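SUBA (Escherichia coli, PDB 2IY9) cleaves the host endoplasmic reticulum chaperone BiP as the subtilase-type serine protease subunit of the AB5 subtilase cytotoxin, causing ER stress and eventual cell death. Local coordinates at residues A220-L232 / Y308-L321. Residues are numbered along the deposited sequence; the frame is centred on the assembly and turned at random.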
ATOM      1  N   ALA A 220       0.739  -1.861 -10.969  1.00 21.95           N
ATOM      2  CA  ALA A 220       0.798  -3.333 -10.878  1.00 22.49           C
ATOM      3  C   ALA A 220       1.500  -3.971 -12.075  1.00 23.12           C
ATOM      4  O   ALA A 220       1.204  -3.643 -13.233  1.00 23.19           O
ATOM      5  CB  ALA A 220      -0.597  -3.901 -10.742  1.00 22.24           C
ATOM      6  N   LEU A 221       2.429  -4.877 -11.777  1.00 23.25           N
ATOM      7  CA  LEU A 221       3.214  -5.566 -12.800  1.00 23.87           C
ATOM      8  C   LEU A 221       2.676  -6.952 -13.081  1.00 24.20           C
ATOM      9  O   LEU A 221       2.163  -7.628 -12.180  1.00 23.68           O
ATOM     10  CB  LEU A 221       4.667  -5.705 -12.346  1.00 23.73           C
ATOM     11  CG  LEU A 221       5.461  -4.411 -12.188  1.00 24.20           C
ATOM     12  CD1 LEU A 221       6.767  -4.663 -11.458  1.00 23.68           C
ATOM     13  CD2 LEU A 221       5.693  -3.738 -13.557  1.00 25.10           C
ATOM     14  N   ALA A 222       2.835  -7.380 -14.331  1.00 24.91           N
ATOM     15  CA  ALA A 222       2.601  -8.771 -14.722  1.00 25.30           C
ATOM     16  C   ALA A 222       3.650  -9.671 -14.074  1.00 25.73           C
ATOM     17  O   ALA A 222       4.728  -9.215 -13.690  1.00 25.23           O
ATOM     18  CB  ALA A 222       2.656  -8.904 -16.237  1.00 25.31           C
ATOM     19  N   GLN A 223       3.327 -10.956 -13.965  1.00 26.31           N
ATOM     20  CA  GLN A 223       4.250 -11.930 -13.403  1.00 26.37           C
ATOM     21  C   GLN A 223       5.570 -11.939 -14.167  1.00 26.89           C
ATOM     22  O   GLN A 223       5.587 -11.901 -15.402  1.00 27.00           O
ATOM     23  CB  GLN A 223       3.619 -13.321 -13.444  1.00 26.02           C
ATOM     24  CG  GLN A 223       4.430 -14.390 -12.730  1.00 24.73           C
ATOM     25  CD  GLN A 223       3.626 -15.651 -12.508  1.00 24.64           C
ATOM     26  OE1 GLN A 223       2.391 -15.613 -12.480  1.00 23.49           O
ATOM     27  NE2 GLN A 223       4.318 -16.778 -12.335  1.00 24.78           N
ATOM     28  N   TYR A 224       6.664 -11.972 -13.413  1.00 27.86           N
ATOM     29  CA  TYR A 224       8.001 -12.083 -13.962  1.00 28.69           C
ATOM     30  C   TYR A 224       8.925 -12.823 -12.990  1.00 29.92           C
ATOM     31  O   TYR A 224       8.653 -12.899 -11.785  1.00 30.00           O
ATOM     32  CB  TYR A 224       8.576 -10.695 -14.282  1.00 28.62           C
ATOM     33  CG  TYR A 224       8.780  -9.804 -13.063  1.00 28.73           C
ATOM     34  CD1 TYR A 224      10.039  -9.646 -12.493  1.00 28.02           C
ATOM     35  CD2 TYR A 224       7.703  -9.109 -12.498  1.00 27.85           C
ATOM     36  CE1 TYR A 224      10.227  -8.814 -11.376  1.00 29.41           C
ATOM     37  CE2 TYR A 224       7.874  -8.283 -11.392  1.00 28.08           C
ATOM     38  CZ  TYR A 224       9.132  -8.136 -10.832  1.00 28.35           C
ATOM     39  OH  TYR A 224       9.288  -7.311  -9.726  1.00 29.20           O
ATOM     40  N   ARG A 225      10.025 -13.349 -13.520  1.00 30.50           N
ATOM     41  CA  ARG A 225      11.080 -13.919 -12.696  1.00 32.26           C
ATOM     42  C   ARG A 225      12.186 -12.888 -12.618  1.00 32.26           C
ATOM     43  O   ARG A 225      12.404 -12.139 -13.575  1.00 32.61           O
ATOM     44  CB  ARG A 225      11.654 -15.191 -13.334  1.00 32.04           C
ATOM     45  CG  ARG A 225      10.649 -16.227 -13.776  1.00 33.77           C
ATOM     46  CD  ARG A 225      11.369 -17.513 -14.200  1.00 34.29           C
ATOM     47  NE  ARG A 225      11.702 -18.340 -13.045  1.00 39.27           N
ATOM     48  CZ  ARG A 225      11.153 -19.520 -12.769  1.00 40.93           C
ATOM     49  NH1 ARG A 225      10.244 -20.067 -13.582  1.00 42.23           N
ATOM     50  NH2 ARG A 225      11.531 -20.169 -11.681  1.00 41.56           N
ATOM     51  N   LYS A 226      12.901 -12.855 -11.497  1.00 32.61           N
ATOM     52  CA  LYS A 226      14.086 -12.007 -11.383  1.00 33.18           C
ATOM     53  C   LYS A 226      14.968 -12.210 -12.614  1.00 33.11           C
ATOM     54  O   LYS A 226      15.222 -13.342 -13.016  1.00 33.18           O
ATOM     55  CB  LYS A 226      14.868 -12.351 -10.118  1.00 33.39           C
ATOM     56  CG  LYS A 226      16.061 -11.440  -9.854  1.00 35.18           C
ATOM     57  CD  LYS A 226      16.596 -11.658  -8.446  1.00 38.46           C
ATOM     58  CE  LYS A 226      17.384 -10.450  -7.965  1.00 41.10           C
ATOM     59  NZ  LYS A 226      16.537  -9.221  -8.006  1.00 42.81           N
ATOM     60  N   GLY A 227      15.417 -11.111 -13.217  1.00 33.32           N
ATOM     61  CA  GLY A 227      16.178 -11.191 -14.464  1.00 33.00           C
ATOM     62  C   GLY A 227      15.364 -10.850 -15.698  1.00 32.49           C
ATOM     63  O   GLY A 227      15.917 -10.385 -16.690  1.00 32.52           O
ATOM     64  N   GLU A 228      14.051 -11.103 -15.648  1.00 32.15           N
ATOM     65  CA  GLU A 228      13.148 -10.740 -16.737  1.00 31.58           C
ATOM     66  C   GLU A 228      12.736  -9.273 -16.610  1.00 31.30           C
ATOM     67  O   GLU A 228      12.649  -8.742 -15.498  1.00 31.52           O
ATOM     68  CB  GLU A 228      11.913 -11.651 -16.755  1.00 31.61           C
ATOM     69  CG  GLU A 228      12.243 -13.142 -16.922  1.00 31.41           C
ATOM     70  CD  GLU A 228      11.030 -14.068 -16.818  1.00 32.64           C
ATOM     71  OE1 GLU A 228       9.935 -13.617 -16.408  1.00 30.28           O
ATOM     72  OE2 GLU A 228      11.192 -15.269 -17.143  1.00 34.68           O
ATOM     73  N   THR A 229      12.524  -8.606 -17.744  1.00 30.74           N
ATOM     74  CA  THR A 229      12.057  -7.215 -17.744  1.00 29.75           C
ATOM     75  C   THR A 229      10.545  -7.190 -17.498  1.00 29.07           C
ATOM     76  O   THR A 229       9.781  -7.743 -18.288  1.00 28.91           O
ATOM     77  CB  THR A 229      12.392  -6.498 -19.069  1.00 30.36           C
ATOM     78  OG1 THR A 229      13.815  -6.360 -19.200  1.00 30.93           O
ATOM     79  CG2 THR A 229      11.729  -5.118 -19.131  1.00 29.45           C
ATOM     80  N   PRO A 230      10.111  -6.564 -16.390  1.00 28.33           N
ATOM     81  CA  PRO A 230       8.684  -6.469 -16.077  1.00 27.50           C
ATOM     82  C   PRO A 230       7.932  -5.588 -17.044  1.00 27.39           C
ATOM     83  O   PRO A 230       8.513  -4.681 -17.657  1.00 27.04           O
ATOM     84  CB  PRO A 230       8.666  -5.823 -14.678  1.00 27.41           C
ATOM     85  CG  PRO A 230      10.030  -6.006 -14.145  1.00 27.92           C
ATOM     86  CD  PRO A 230      10.932  -5.937 -15.344  1.00 27.88           C
ATOM     87  N   VAL A 231       6.651  -5.895 -17.196  1.00 27.53           N
ATOM     88  CA  VAL A 231       5.700  -5.047 -17.885  1.00 27.58           C
ATOM     89  C   VAL A 231       4.523  -4.837 -16.929  1.00 27.53           C
ATOM     90  O   VAL A 231       4.301  -5.656 -16.022  1.00 26.52           O
ATOM     91  CB  VAL A 231       5.203  -5.691 -19.195  1.00 28.00           C
ATOM     92  CG1 VAL A 231       6.330  -5.764 -20.225  1.00 29.46           C
ATOM     93  CG2 VAL A 231       4.631  -7.073 -18.929  1.00 28.37           C
ATOM     94  N   LEU A 232       3.789  -3.744 -17.118  1.00 27.02           N
ATOM     95  CA  LEU A 232       2.589  -3.501 -16.313  1.00 27.91           C
ATOM     96  C   LEU A 232       1.515  -4.523 -16.644  1.00 27.53           C
ATOM     97  O   LEU A 232       1.363  -4.908 -17.808  1.00 27.58           O
ATOM     98  CB  LEU A 232       2.058  -2.071 -16.492  1.00 27.97           C
ATOM     99  CG  LEU A 232       2.429  -1.097 -15.357  1.00 28.82           C
ATOM    100  CD1 LEU A 232       3.918  -0.756 -15.325  1.00 30.23           C
ATOM    101  CD2 LEU A 232       1.591   0.186 -15.406  1.00 28.91           C
ATOM    102  N   TYR A 308      13.869   0.677 -15.148  1.00 27.81           N
ATOM    103  CA  TYR A 308      13.738   0.130 -16.503  1.00 28.26           C
ATOM    104  C   TYR A 308      13.370   1.199 -17.533  1.00 28.48           C
ATOM    105  O   TYR A 308      12.285   1.781 -17.457  1.00 28.07           O
ATOM    106  CB  TYR A 308      12.703  -1.000 -16.537  1.00 28.06           C
ATOM    107  CG  TYR A 308      13.125  -2.224 -15.771  1.00 28.39           C
ATOM    108  CD1 TYR A 308      13.793  -3.274 -16.407  1.00 28.88           C
ATOM    109  CD2 TYR A 308      12.876  -2.331 -14.403  1.00 28.78           C
ATOM    110  CE1 TYR A 308      14.197  -4.407 -15.692  1.00 28.32           C
ATOM    111  CE2 TYR A 308      13.264  -3.455 -13.687  1.00 28.08           C
ATOM    112  CZ  TYR A 308      13.928  -4.485 -14.332  1.00 27.70           C
ATOM    113  OH  TYR A 308      14.298  -5.596 -13.606  1.00 28.34           O
ATOM    114  N   PRO A 309      14.266   1.453 -18.513  1.00 29.12           N
ATOM    115  CA  PRO A 309      13.993   2.492 -19.511  1.00 29.14           C
ATOM    116  C   PRO A 309      12.685   2.241 -20.255  1.00 28.94           C
ATOM    117  O   PRO A 309      12.018   3.194 -20.643  1.00 29.03           O
ATOM    118  CB  PRO A 309      15.182   2.392 -20.474  1.00 29.23           C
ATOM    119  CG  PRO A 309      15.816   1.078 -20.209  1.00 30.24           C
ATOM    120  CD  PRO A 309      15.557   0.782 -18.758  1.00 29.64           C
ATOM    121  N   SER A 310      12.326   0.965 -20.426  1.00 28.73           N
ATOM    122  CA  SER A 310      11.095   0.575 -21.108  1.00 29.01           C
ATOM    123  C   SER A 310       9.819   0.996 -20.367  1.00 28.63           C
ATOM    124  O   SER A 310       8.748   1.045 -20.966  1.00 28.74           O
ATOM    125  CB  SER A 310      11.083  -0.937 -21.408  1.00 28.91           C
ATOM    126  OG  SER A 310      11.114  -1.706 -20.214  1.00 29.66           O
ATOM    127  N   LEU A 311       9.943   1.302 -19.071  1.00 28.29           N
ATOM    128  CA  LEU A 311       8.784   1.631 -18.228  1.00 28.34           C
ATOM    129  C   LEU A 311       8.633   3.119 -17.904  1.00 28.34           C
ATOM    130  O   LEU A 311       7.719   3.508 -17.180  1.00 28.33           O
ATOM    131  CB  LEU A 311       8.830   0.818 -16.920  1.00 28.28           C
ATOM    132  CG  LEU A 311       8.679  -0.703 -17.065  1.00 28.91           C
ATOM    133  CD1 LEU A 311       8.827  -1.403 -15.719  1.00 28.35           C
ATOM    134  CD2 LEU A 311       7.356  -1.078 -17.710  1.00 29.44           C
ATOM    135  N   VAL A 312       9.508   3.957 -18.457  1.00 28.08           N
ATOM    136  CA  VAL A 312       9.488   5.385 -18.124  1.00 28.16           C
ATOM    137  C   VAL A 312       8.154   6.083 -18.480  1.00 27.89           C
ATOM    138  O   VAL A 312       7.694   6.935 -17.726  1.00 27.92           O
ATOM    139  CB  VAL A 312      10.732   6.123 -18.684  1.00 28.00           C
ATOM    140  CG1 VAL A 312      10.653   7.632 -18.413  1.00 29.29           C
ATOM    141  CG2 VAL A 312      12.007   5.539 -18.048  1.00 28.76           C
ATOM    142  N   ASP A 313       7.512   5.706 -19.588  1.00 27.58           N
ATOM    143  CA  ASP A 313       6.202   6.306 -19.916  1.00 27.60           C
ATOM    144  C   ASP A 313       5.100   5.946 -18.917  1.00 27.28           C
ATOM    145  O   ASP A 313       4.141   6.694 -18.769  1.00 26.81           O
ATOM    146  CB  ASP A 313       5.715   5.951 -21.329  1.00 27.64           C
ATOM    147  CG  ASP A 313       4.426   6.687 -21.699  1.00 29.18           C
ATOM    148  OD1 ASP A 313       4.457   7.934 -21.781  1.00 30.14           O
ATOM    149  OD2 ASP A 313       3.375   6.031 -21.871  1.00 31.49           O
ATOM    150  N   LYS A 314       5.256   4.801 -18.247  1.00 26.97           N
ATOM    151  CA  LYS A 314       4.227   4.215 -17.394  1.00 27.32           C
ATOM    152  C   LYS A 314       4.441   4.556 -15.912  1.00 26.35           C
ATOM    153  O   LYS A 314       3.479   4.658 -15.149  1.00 25.69           O
ATOM    154  CB  LYS A 314       4.196   2.684 -17.578  1.00 27.32           C
ATOM    155  CG  LYS A 314       3.904   2.205 -19.029  1.00 28.77           C
ATOM    156  CD  LYS A 314       3.422   0.742 -19.099  1.00 29.67           C
ATOM    157  CE  LYS A 314       4.593  -0.251 -19.266  1.00 32.62           C
ATOM    158  NZ  LYS A 314       4.241  -1.731 -19.416  1.00 28.22           N
ATOM    159  N   VAL A 315       5.705   4.750 -15.524  1.00 26.04           N
ATOM    160  CA  VAL A 315       6.098   4.922 -14.124  1.00 26.11           C
ATOM    161  C   VAL A 315       7.234   5.937 -14.065  1.00 26.25           C
ATOM    162  O   VAL A 315       8.176   5.871 -14.867  1.00 25.76           O
ATOM    163  CB  VAL A 315       6.629   3.581 -13.520  1.00 26.09           C
ATOM    164  CG1 VAL A 315       7.097   3.769 -12.066  1.00 26.55           C
ATOM    165  CG2 VAL A 315       5.590   2.472 -13.611  1.00 26.38           C
ATOM    166  N   THR A 316       7.161   6.865 -13.110  1.00 26.28           N
ATOM    167  CA  THR A 316       8.253   7.813 -12.905  1.00 26.67           C
ATOM    168  C   THR A 316       9.565   7.059 -12.786  1.00 26.23           C
ATOM    169  O   THR A 316       9.717   6.149 -11.956  1.00 26.15           O
ATOM    170  CB  THR A 316       8.018   8.728 -11.685  1.00 26.85           C
ATOM    171  OG1 THR A 316       6.850   9.513 -11.928  1.00 26.83           O
ATOM    172  CG2 THR A 316       9.220   9.678 -11.453  1.00 27.81           C
ATOM    173  N   GLU A 317      10.485   7.424 -13.670  1.00 26.43           N
ATOM    174  CA  GLU A 317      11.819   6.839 -13.775  1.00 26.66           C
ATOM    175  C   GLU A 317      11.850   5.324 -13.979  1.00 25.76           C
ATOM    176  O   GLU A 317      12.880   4.697 -13.771  1.00 25.34           O
ATOM    177  CB  GLU A 317      12.696   7.238 -12.582  1.00 27.38           C
ATOM    178  CG  GLU A 317      12.637   8.705 -12.271  1.00 30.44           C
ATOM    179  CD  GLU A 317      13.985   9.316 -12.201  1.00 35.76           C
ATOM    180  OE1 GLU A 317      14.500   9.678 -13.284  1.00 38.13           O
ATOM    181  OE2 GLU A 317      14.521   9.441 -11.074  1.00 37.10           O
ATOM    182  N   GLY A 318      10.730   4.743 -14.393  1.00 25.49           N
ATOM    183  CA  GLY A 318      10.673   3.305 -14.679  1.00 25.21           C
ATOM    184  C   GLY A 318      10.923   2.421 -13.467  1.00 24.97           C
ATOM    185  O   GLY A 318      11.404   1.295 -13.606  1.00 25.45           O
ATOM    186  N   ARG A 319      10.571   2.922 -12.280  1.00 24.34           N
ATOM    187  CA  ARG A 319      10.876   2.248 -11.019  1.00 23.90           C
ATOM    188  C   ARG A 319      10.105   0.959 -10.757  1.00 23.94           C
ATOM    189  O   ARG A 319       8.858   0.924 -10.814  1.00 23.69           O
ATOM    190  CB  ARG A 319      10.668   3.183  -9.826  1.00 24.12           C
ATOM    191  CG  ARG A 319      11.562   4.388  -9.801  1.00 24.36           C
ATOM    192  CD  ARG A 319      11.491   5.057  -8.457  1.00 24.69           C
ATOM    193  NE  ARG A 319      11.992   6.421  -8.503  1.00 24.56           N
ATOM    194  CZ  ARG A 319      11.226   7.503  -8.591  1.00 27.41           C
ATOM    195  NH1 ARG A 319       9.901   7.392  -8.652  1.00 26.34           N
ATOM    196  NH2 ARG A 319      11.791   8.704  -8.622  1.00 27.70           N
ATOM    197  N   VAL A 320      10.863  -0.086 -10.425  1.00 23.56           N
ATOM    198  CA  VAL A 320      10.300  -1.378 -10.053  1.00 23.16           C
ATOM    199  C   VAL A 320      10.820  -1.780  -8.675  1.00 23.10           C
ATOM    200  O   VAL A 320      12.033  -1.717  -8.401  1.00 23.54           O
ATOM    201  CB  VAL A 320      10.610  -2.464 -11.116  1.00 23.20           C
ATOM    202  CG1 VAL A 320      10.226  -3.865 -10.613  1.00 24.49           C
ATOM    203  CG2 VAL A 320       9.880  -2.153 -12.423  1.00 24.13           C
ATOM    204  N   LEU A 321       9.890  -2.181  -7.813  1.00 22.47           N
ATOM    205  CA  LEU A 321      10.179  -2.580  -6.445  1.00 22.98           C
ATOM    206  C   LEU A 321      11.300  -3.611  -6.357  1.00 23.34           C
ATOM    207  O   LEU A 321      11.224  -4.682  -6.969  1.00 23.03           O
ATOM    208  CB  LEU A 321       8.908  -3.138  -5.793  1.00 22.77           C
ATOM    209  CG  LEU A 321       9.055  -3.639  -4.354  1.00 21.91           C
ATOM    210  CD1 LEU A 321       9.410  -2.485  -3.421  1.00 22.07           C
ATOM    211  CD2 LEU A 321       7.803  -4.393  -3.879  1.00 22.15           C
TER
HETATM  212  O   HOH W   1      11.747  -6.593  -9.005  1.00 33.26           O
HETATM  213  O   HOH W   2       8.916  -3.338 -19.972  1.00 28.44           O
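Thr229, Pro230, Val231 and Leu232 face Tyr308, Val320, Leu311 and Lys314, in that order, with paired CA atoms 7.4 to 8.1 Å apart, too wide for backbone pairing; no hydrogen bond crosses directly, and side chains and water join 220-232 to 308-321. Pro230 is the central wedge. Pro230 CD lies over one face of the Tyr308 ring, 3.7 Å from its centroid and 19° off the normal, a CH-pi contact; Pro230 CG sits over the centre of the Tyr224 ring. With CG between backbone N and carbonyl carbon (chi1 64°), Tyr224 folds back over this proline of its own segment. Beside it, Val320 CG1, the methyl anti to its backbone N, comes to 3.6 Å from Leu221 CD1. Leu232 CD1 reaches Leu311 CD2 and, at 4.0 Å, Val315 CG2, while Lys314, bent at chi3 (-91°), lays its aliphatic chain along Leu232; Lys314 NZ and Leu232 N, both donors, approach without bonding. Two waters bridge the seam: one accepts from Tyr224 OH (2.7 Å) and donates to Leu321 O, the other donates to Pro230 O (2.7 Å) and bonds Ser310 OG. The contact joins the loop leaving strand 215-221 of the parallel subtilase sheet to strand 319-320 and the loop linking it to its antiparallel partner 306-307, away from the catalytic triad. Its chemistry implies a mainly apolar seam, with water supplying the polar links across it.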